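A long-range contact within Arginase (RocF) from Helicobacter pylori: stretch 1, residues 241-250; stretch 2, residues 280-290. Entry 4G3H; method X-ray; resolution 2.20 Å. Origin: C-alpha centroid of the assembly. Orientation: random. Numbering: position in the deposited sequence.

Stretch 1 (241-250) KLFTSTGVRE
Stretch 2 (280-290) TEYNPTVSIKH

How do the two backbones meet? Stretch 1 has no regular helix or strand, and stretch 2 is mostly loop or turn with a 3-10 segment at 284-286. They approach most closely where the CA atoms of Ser245 and Ser287 lie 4.4 Å apart and those of Thr246 and Asn283 4.7 Å. Ser245 (phi/psi -81/53) turns the chain before the extended Thr246 (-149/146); Glu281 is left-handed (66/44), and Tyr282 (-101/110) and Asn283 (-126/90) are extended.

Which bonds fix this register? Asn283 N donates to Ser245 O at 2.7 Å, with an angle of 159°, the one backbone-to-backbone hydrogen bond across the contact. Next to it, Thr246 OG1 donates to Glu281 O at 2.9 Å; its t rotamer brings the hydroxyl to that carbonyl although CA-to-CB points away overall.

How is the other end of stretch 2 held? Thr244, chi1 p, points toward it, and its OG1 accepts from Ile288 N at 3.1 Å. Its CG2 also packs 3.5 Å from Ile288 CG1 (chi1 p, chi2 t). Lys289, m then t throughout, extends so that NZ donates to Leu242 O at 2.9 Å, while its own N donates to Ser287 OG at 3.1 Å.

What fills the space around these bonds? Tyr282 and Phe243, both chi1 t, point away at CB, yet their rings come back: Tyr282 CD1 lies 4.2 Å from Phe243 CZ, at the edge of the phenylalanine ring. Val286 CG2 sits 3.5 Å from Thr246 O.

Where does water join the stretches? One water links Ser245 OG (2.9 Å) to Tyr282 OH (2.8 Å). A second accepts from Gly247 N at 2.6 Å and donates to Glu281 OE1 at 2.5 Å. A third donates to Val286 O at 2.7 Å and accepts a weak bond from Arg249 NE at 3.1 Å.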

ATOM      1  N   LYS A 241       9.236  16.750   7.581  1.00 25.89           N
ATOM      2  CA  LYS A 241       9.216  17.777   8.621  1.00 27.74           C
ATOM      3  C   LYS A 241       7.786  18.044   9.082  1.00 27.22           C
ATOM      4  O   LYS A 241       7.544  18.321  10.257  1.00 26.36           O
ATOM      5  CB  LYS A 241       9.806  19.093   8.100  1.00 41.98           C
ATOM      6  CG  LYS A 241      11.287  19.067   7.777  1.00 46.53           C
ATOM      7  CD  LYS A 241      12.120  18.789   9.015  1.00 51.88           C
ATOM      8  CE  LYS A 241      13.503  19.401   8.877  1.00 54.54           C
ATOM      9  NZ  LYS A 241      14.106  19.091   7.550  1.00 57.49           N
ATOM     10  N   LEU A 242       6.849  17.973   8.142  1.00 25.13           N
ATOM     11  CA  LEU A 242       5.440  18.218   8.428  1.00 26.17           C
ATOM     12  C   LEU A 242       4.737  17.032   9.097  1.00 26.39           C
ATOM     13  O   LEU A 242       3.898  17.230   9.978  1.00 25.07           O
ATOM     14  CB  LEU A 242       4.701  18.601   7.137  1.00 37.43           C
ATOM     15  CG  LEU A 242       4.817  20.049   6.628  1.00 42.04           C
ATOM     16  CD1 LEU A 242       6.250  20.543   6.715  1.00 43.12           C
ATOM     17  CD2 LEU A 242       4.315  20.123   5.189  1.00 42.04           C
ATOM     18  N   PHE A 243       5.074  15.811   8.684  1.00 28.76           N
ATOM     19  CA  PHE A 243       4.447  14.615   9.253  1.00 28.25           C
ATOM     20  C   PHE A 243       5.534  13.699   9.793  1.00 28.90           C
ATOM     21  O   PHE A 243       6.336  13.158   9.033  1.00 29.28           O
ATOM     22  CB  PHE A 243       3.633  13.879   8.189  1.00 22.63           C
ATOM     23  CG  PHE A 243       2.739  12.811   8.748  1.00 21.61           C
ATOM     24  CD1 PHE A 243       1.527  13.143   9.352  1.00 22.98           C
ATOM     25  CD2 PHE A 243       3.112  11.474   8.687  1.00 21.21           C
ATOM     26  CE1 PHE A 243       0.696  12.156   9.888  1.00 20.82           C
ATOM     27  CE2 PHE A 243       2.286  10.479   9.222  1.00 20.17           C
ATOM     28  CZ  PHE A 243       1.081  10.823   9.822  1.00 18.20           C
ATOM     29  N   THR A 244       5.550  13.510  11.107  1.00 26.40           N
ATOM     30  CA  THR A 244       6.589  12.700  11.728  1.00 26.57           C
ATOM     31  C   THR A 244       6.174  11.333  12.263  1.00 25.23           C
ATOM     32  O   THR A 244       7.027  10.558  12.692  1.00 23.91           O
ATOM     33  CB  THR A 244       7.265  13.489  12.874  1.00 30.03           C
ATOM     34  OG1 THR A 244       6.336  13.659  13.955  1.00 30.40           O
ATOM     35  CG2 THR A 244       7.710  14.871  12.374  1.00 26.99           C
ATOM     36  N   SER A 245       4.881  11.027  12.238  1.00 22.54           N
ATOM     37  CA  SER A 245       4.417   9.735  12.739  1.00 22.71           C
ATOM     38  C   SER A 245       4.584   8.613  11.715  1.00 22.95           C
ATOM     39  O   SER A 245       3.638   7.888  11.407  1.00 22.55           O
ATOM     40  CB  SER A 245       2.954   9.832  13.173  1.00 26.32           C
ATOM     41  OG  SER A 245       2.837  10.648  14.325  1.00 28.82           O
ATOM     42  N   THR A 246       5.798   8.474  11.197  1.00 19.46           N
ATOM     43  CA  THR A 246       6.102   7.450  10.215  1.00 21.82           C
ATOM     44  C   THR A 246       7.566   7.031  10.397  1.00 23.57           C
ATOM     45  O   THR A 246       8.419   7.849  10.759  1.00 23.49           O
ATOM     46  CB  THR A 246       5.834   7.974   8.774  1.00 26.08           C
ATOM     47  OG1 THR A 246       5.831   6.876   7.858  1.00 27.71           O
ATOM     48  CG2 THR A 246       6.888   8.983   8.353  1.00 25.27           C
ATOM     49  N   GLY A 247       7.845   5.757  10.152  1.00 27.43           N
ATOM     50  CA  GLY A 247       9.185   5.224  10.334  1.00 29.56           C
ATOM     51  C   GLY A 247      10.343   5.781   9.530  1.00 32.01           C
ATOM     52  O   GLY A 247      11.442   5.934  10.062  1.00 34.23           O
ATOM     53  N   VAL A 248      10.124   6.072   8.252  1.00 30.75           N
ATOM     54  CA  VAL A 248      11.195   6.596   7.411  1.00 30.48           C
ATOM     55  C   VAL A 248      10.782   7.910   6.769  1.00 30.18           C
ATOM     56  O   VAL A 248      10.265   7.934   5.656  1.00 31.49           O
ATOM     57  CB  VAL A 248      11.577   5.580   6.305  1.00 31.63           C
ATOM     58  CG1 VAL A 248      12.756   6.100   5.496  1.00 31.19           C
ATOM     59  CG2 VAL A 248      11.917   4.231   6.938  1.00 28.83           C
ATOM     60  N   ARG A 249      11.015   9.001   7.490  1.00 29.82           N
ATOM     61  CA  ARG A 249      10.670  10.338   7.023  1.00 28.67           C
ATOM     62  C   ARG A 249      11.640  10.846   5.963  1.00 27.93           C
ATOM     63  O   ARG A 249      12.852  10.713   6.098  1.00 27.67           O
ATOM     64  CB  ARG A 249      10.656  11.312   8.196  1.00 32.39           C
ATOM     65  CG  ARG A 249       9.649  10.972   9.273  1.00 34.87           C
ATOM     66  CD  ARG A 249       9.511  12.137  10.232  1.00 40.31           C
ATOM     67  NE  ARG A 249      10.507  12.120  11.294  1.00 44.31           N
ATOM     68  CZ  ARG A 249      10.989  13.207  11.889  1.00 44.16           C
ATOM     69  NH1 ARG A 249      10.582  14.415  11.520  1.00 43.04           N
ATOM     70  NH2 ARG A 249      11.864  13.083  12.874  1.00 46.14           N
ATOM     71  N   GLU A 250      11.093  11.436   4.906  1.00 26.31           N
ATOM     72  CA  GLU A 250      11.903  11.966   3.823  1.00 26.53           C
ATOM     73  C   GLU A 250      11.516  13.419   3.573  1.00 27.90           C
ATOM     74  O   GLU A 250      10.329  13.750   3.464  1.00 25.10           O
ATOM     75  CB  GLU A 250      11.688  11.129   2.558  1.00 24.23           C
ATOM     76  CG  GLU A 250      11.963   9.646   2.757  1.00 26.33           C
ATOM     77  CD  GLU A 250      13.445   9.327   2.845  1.00 30.97           C
ATOM     78  OE1 GLU A 250      14.252  10.262   3.043  1.00 29.05           O
ATOM     79  OE2 GLU A 250      13.806   8.134   2.721  1.00 32.58           O
ATOM     80  N   THR A 280      -0.839   2.834   4.751  1.00 20.58           N
ATOM     81  CA  THR A 280       0.146   2.193   5.606  1.00 20.17           C
ATOM     82  C   THR A 280       1.222   3.115   6.172  1.00 20.37           C
ATOM     83  O   THR A 280       1.306   4.291   5.825  1.00 19.42           O
ATOM     84  CB  THR A 280       0.836   1.073   4.792  1.00 20.77           C
ATOM     85  OG1 THR A 280       1.589   0.217   5.656  1.00 20.09           O
ATOM     86  CG2 THR A 280       1.769   1.697   3.750  1.00 17.81           C
ATOM     87  N   GLU A 281       2.044   2.547   7.049  1.00 21.93           N
ATOM     88  CA  GLU A 281       3.154   3.250   7.680  1.00 22.34           C
ATOM     89  C   GLU A 281       2.769   4.387   8.618  1.00 22.97           C
ATOM     90  O   GLU A 281       3.353   5.474   8.578  1.00 23.96           O
ATOM     91  CB  GLU A 281       4.131   3.762   6.613  1.00 23.65           C
ATOM     92  CG  GLU A 281       4.829   2.660   5.802  1.00 25.05           C
ATOM     93  CD  GLU A 281       5.717   1.748   6.651  1.00 26.33           C
ATOM     94  OE1 GLU A 281       6.140   2.165   7.747  1.00 26.16           O
ATOM     95  OE2 GLU A 281       6.006   0.615   6.215  1.00 24.61           O
ATOM     96  N   TYR A 282       1.764   4.148   9.448  1.00 20.88           N
ATOM     97  CA  TYR A 282       1.386   5.139  10.438  1.00 20.53           C
ATOM     98  C   TYR A 282       2.018   4.629  11.724  1.00 20.45           C
ATOM     99  O   TYR A 282       1.609   3.599  12.247  1.00 20.66           O
ATOM    100  CB  TYR A 282      -0.128   5.226  10.608  1.00 17.90           C
ATOM    101  CG  TYR A 282      -0.523   6.084  11.783  1.00 17.48           C
ATOM    102  CD1 TYR A 282      -0.006   7.370  11.931  1.00 19.36           C
ATOM    103  CD2 TYR A 282      -1.387   5.608  12.761  1.00 17.39           C
ATOM    104  CE1 TYR A 282      -0.332   8.158  13.025  1.00 18.69           C
ATOM    105  CE2 TYR A 282      -1.724   6.388  13.864  1.00 20.63           C
ATOM    106  CZ  TYR A 282      -1.189   7.664  13.988  1.00 20.89           C
ATOM    107  OH  TYR A 282      -1.501   8.444  15.075  1.00 22.83           O
ATOM    108  N   ASN A 283       3.036   5.331  12.209  1.00 23.25           N
ATOM    109  CA  ASN A 283       3.726   4.938  13.433  1.00 23.73           C
ATOM    110  C   ASN A 283       3.729   6.113  14.409  1.00 25.68           C
ATOM    111  O   ASN A 283       4.646   6.933  14.408  1.00 25.44           O
ATOM    112  CB  ASN A 283       5.166   4.524  13.125  1.00 21.09           C
ATOM    113  CG  ASN A 283       5.864   3.906  14.327  1.00 24.15           C
ATOM    114  OD1 ASN A 283       5.504   4.178  15.475  1.00 24.42           O
ATOM    115  ND2 ASN A 283       6.877   3.082  14.068  1.00 21.43           N
ATOM    116  N   PRO A 284       2.703   6.203  15.262  1.00 27.07           N
ATOM    117  CA  PRO A 284       2.606   7.294  16.234  1.00 29.01           C
ATOM    118  C   PRO A 284       3.691   7.313  17.312  1.00 31.11           C
ATOM    119  O   PRO A 284       3.949   8.360  17.903  1.00 32.55           O
ATOM    120  CB  PRO A 284       1.210   7.100  16.824  1.00 23.89           C
ATOM    121  CG  PRO A 284       1.053   5.619  16.806  1.00 23.48           C
ATOM    122  CD  PRO A 284       1.593   5.249  15.432  1.00 22.40           C
ATOM    123  N   THR A 285       4.333   6.173  17.564  1.00 31.47           N
ATOM    124  CA  THR A 285       5.358   6.114  18.605  1.00 33.77           C
ATOM    125  C   THR A 285       6.646   6.872  18.285  1.00 34.27           C
ATOM    126  O   THR A 285       7.393   7.218  19.199  1.00 34.77           O
ATOM    127  CB  THR A 285       5.737   4.652  18.973  1.00 38.49           C
ATOM    128  OG1 THR A 285       6.397   4.031  17.867  1.00 42.39           O
ATOM    129  CG2 THR A 285       4.500   3.848  19.327  1.00 39.20           C
ATOM    130  N   VAL A 286       6.913   7.127  17.004  1.00 34.28           N
ATOM    131  CA  VAL A 286       8.123   7.852  16.622  1.00 32.82           C
ATOM    132  C   VAL A 286       7.869   9.336  16.368  1.00 33.04           C
ATOM    133  O   VAL A 286       8.773  10.067  15.964  1.00 33.68           O
ATOM    134  CB  VAL A 286       8.797   7.244  15.358  1.00 24.45           C
ATOM    135  CG1 VAL A 286       9.289   5.841  15.661  1.00 21.95           C
ATOM    136  CG2 VAL A 286       7.820   7.235  14.181  1.00 22.43           C
ATOM    137  N   SER A 287       6.645   9.789  16.604  1.00 28.74           N
ATOM    138  CA  SER A 287       6.336  11.200  16.384  1.00 31.32           C
ATOM    139  C   SER A 287       7.149  12.087  17.318  1.00 34.22           C
ATOM    140  O   SER A 287       7.377  11.739  18.476  1.00 33.76           O
ATOM    141  CB  SER A 287       4.855  11.472  16.605  1.00 26.96           C
ATOM    142  OG  SER A 287       4.612  12.866  16.590  1.00 25.17           O
ATOM    143  N   ILE A 288       7.587  13.233  16.808  1.00 48.58           N
ATOM    144  CA  ILE A 288       8.371  14.167  17.605  1.00 51.81           C
ATOM    145  C   ILE A 288       7.481  15.274  18.151  1.00 54.22           C
ATOM    146  O   ILE A 288       7.954  16.196  18.807  1.00 56.68           O
ATOM    147  CB  ILE A 288       9.507  14.807  16.780  1.00 40.37           C
ATOM    148  CG1 ILE A 288       8.922  15.618  15.623  1.00 41.68           C
ATOM    149  CG2 ILE A 288      10.429  13.729  16.249  1.00 40.66           C
ATOM    150  CD1 ILE A 288       9.969  16.274  14.750  1.00 43.24           C
ATOM    151  N   LYS A 289       6.185  15.182  17.875  1.00 40.85           N
ATOM    152  CA  LYS A 289       5.244  16.184  18.355  1.00 42.55           C
ATOM    153  C   LYS A 289       4.529  15.676  19.597  1.00 43.96           C
ATOM    154  O   LYS A 289       4.554  14.486  19.898  1.00 42.86           O
ATOM    155  CB  LYS A 289       4.232  16.524  17.263  1.00 57.44           C
ATOM    156  CG  LYS A 289       4.872  17.093  16.009  1.00 58.04           C
ATOM    157  CD  LYS A 289       3.837  17.426  14.955  1.00 60.06           C
ATOM    158  CE  LYS A 289       4.505  17.920  13.686  1.00 61.03           C
ATOM    159  NZ  LYS A 289       3.511  18.222  12.629  1.00 61.24           N
ATOM    160  N   HIS A 290       3.899  16.585  20.325  1.00 55.75           N
ATOM    161  CA  HIS A 290       3.192  16.201  21.533  1.00 58.59           C
ATOM    162  C   HIS A 290       1.770  16.733  21.499  1.00 58.58           C
ATOM    163  O   HIS A 290       1.367  17.544  22.334  1.00 59.78           O
ATOM    164  CB  HIS A 290       3.939  16.722  22.761  1.00 82.18           C
ATOM    165  CG  HIS A 290       5.334  16.191  22.882  1.00 86.33           C
ATOM    166  ND1 HIS A 290       5.614  14.843  22.953  1.00 88.70           N
ATOM    167  CD2 HIS A 290       6.529  16.826  22.934  1.00 88.32           C
ATOM    168  CE1 HIS A 290       6.921  14.671  23.044  1.00 89.22           C
ATOM    169  NE2 HIS A 290       7.499  15.858  23.034  1.00 89.10           N
TER
HETATM  170  O   HOH W   1       0.301  10.535  15.739  1.00 37.81           O
HETATM  171  O   HOH W   2       6.249   3.763   9.684  1.00 17.83           O
HETATM  172  O   HOH W   3      10.509  10.454  13.912  1.00 33.32           O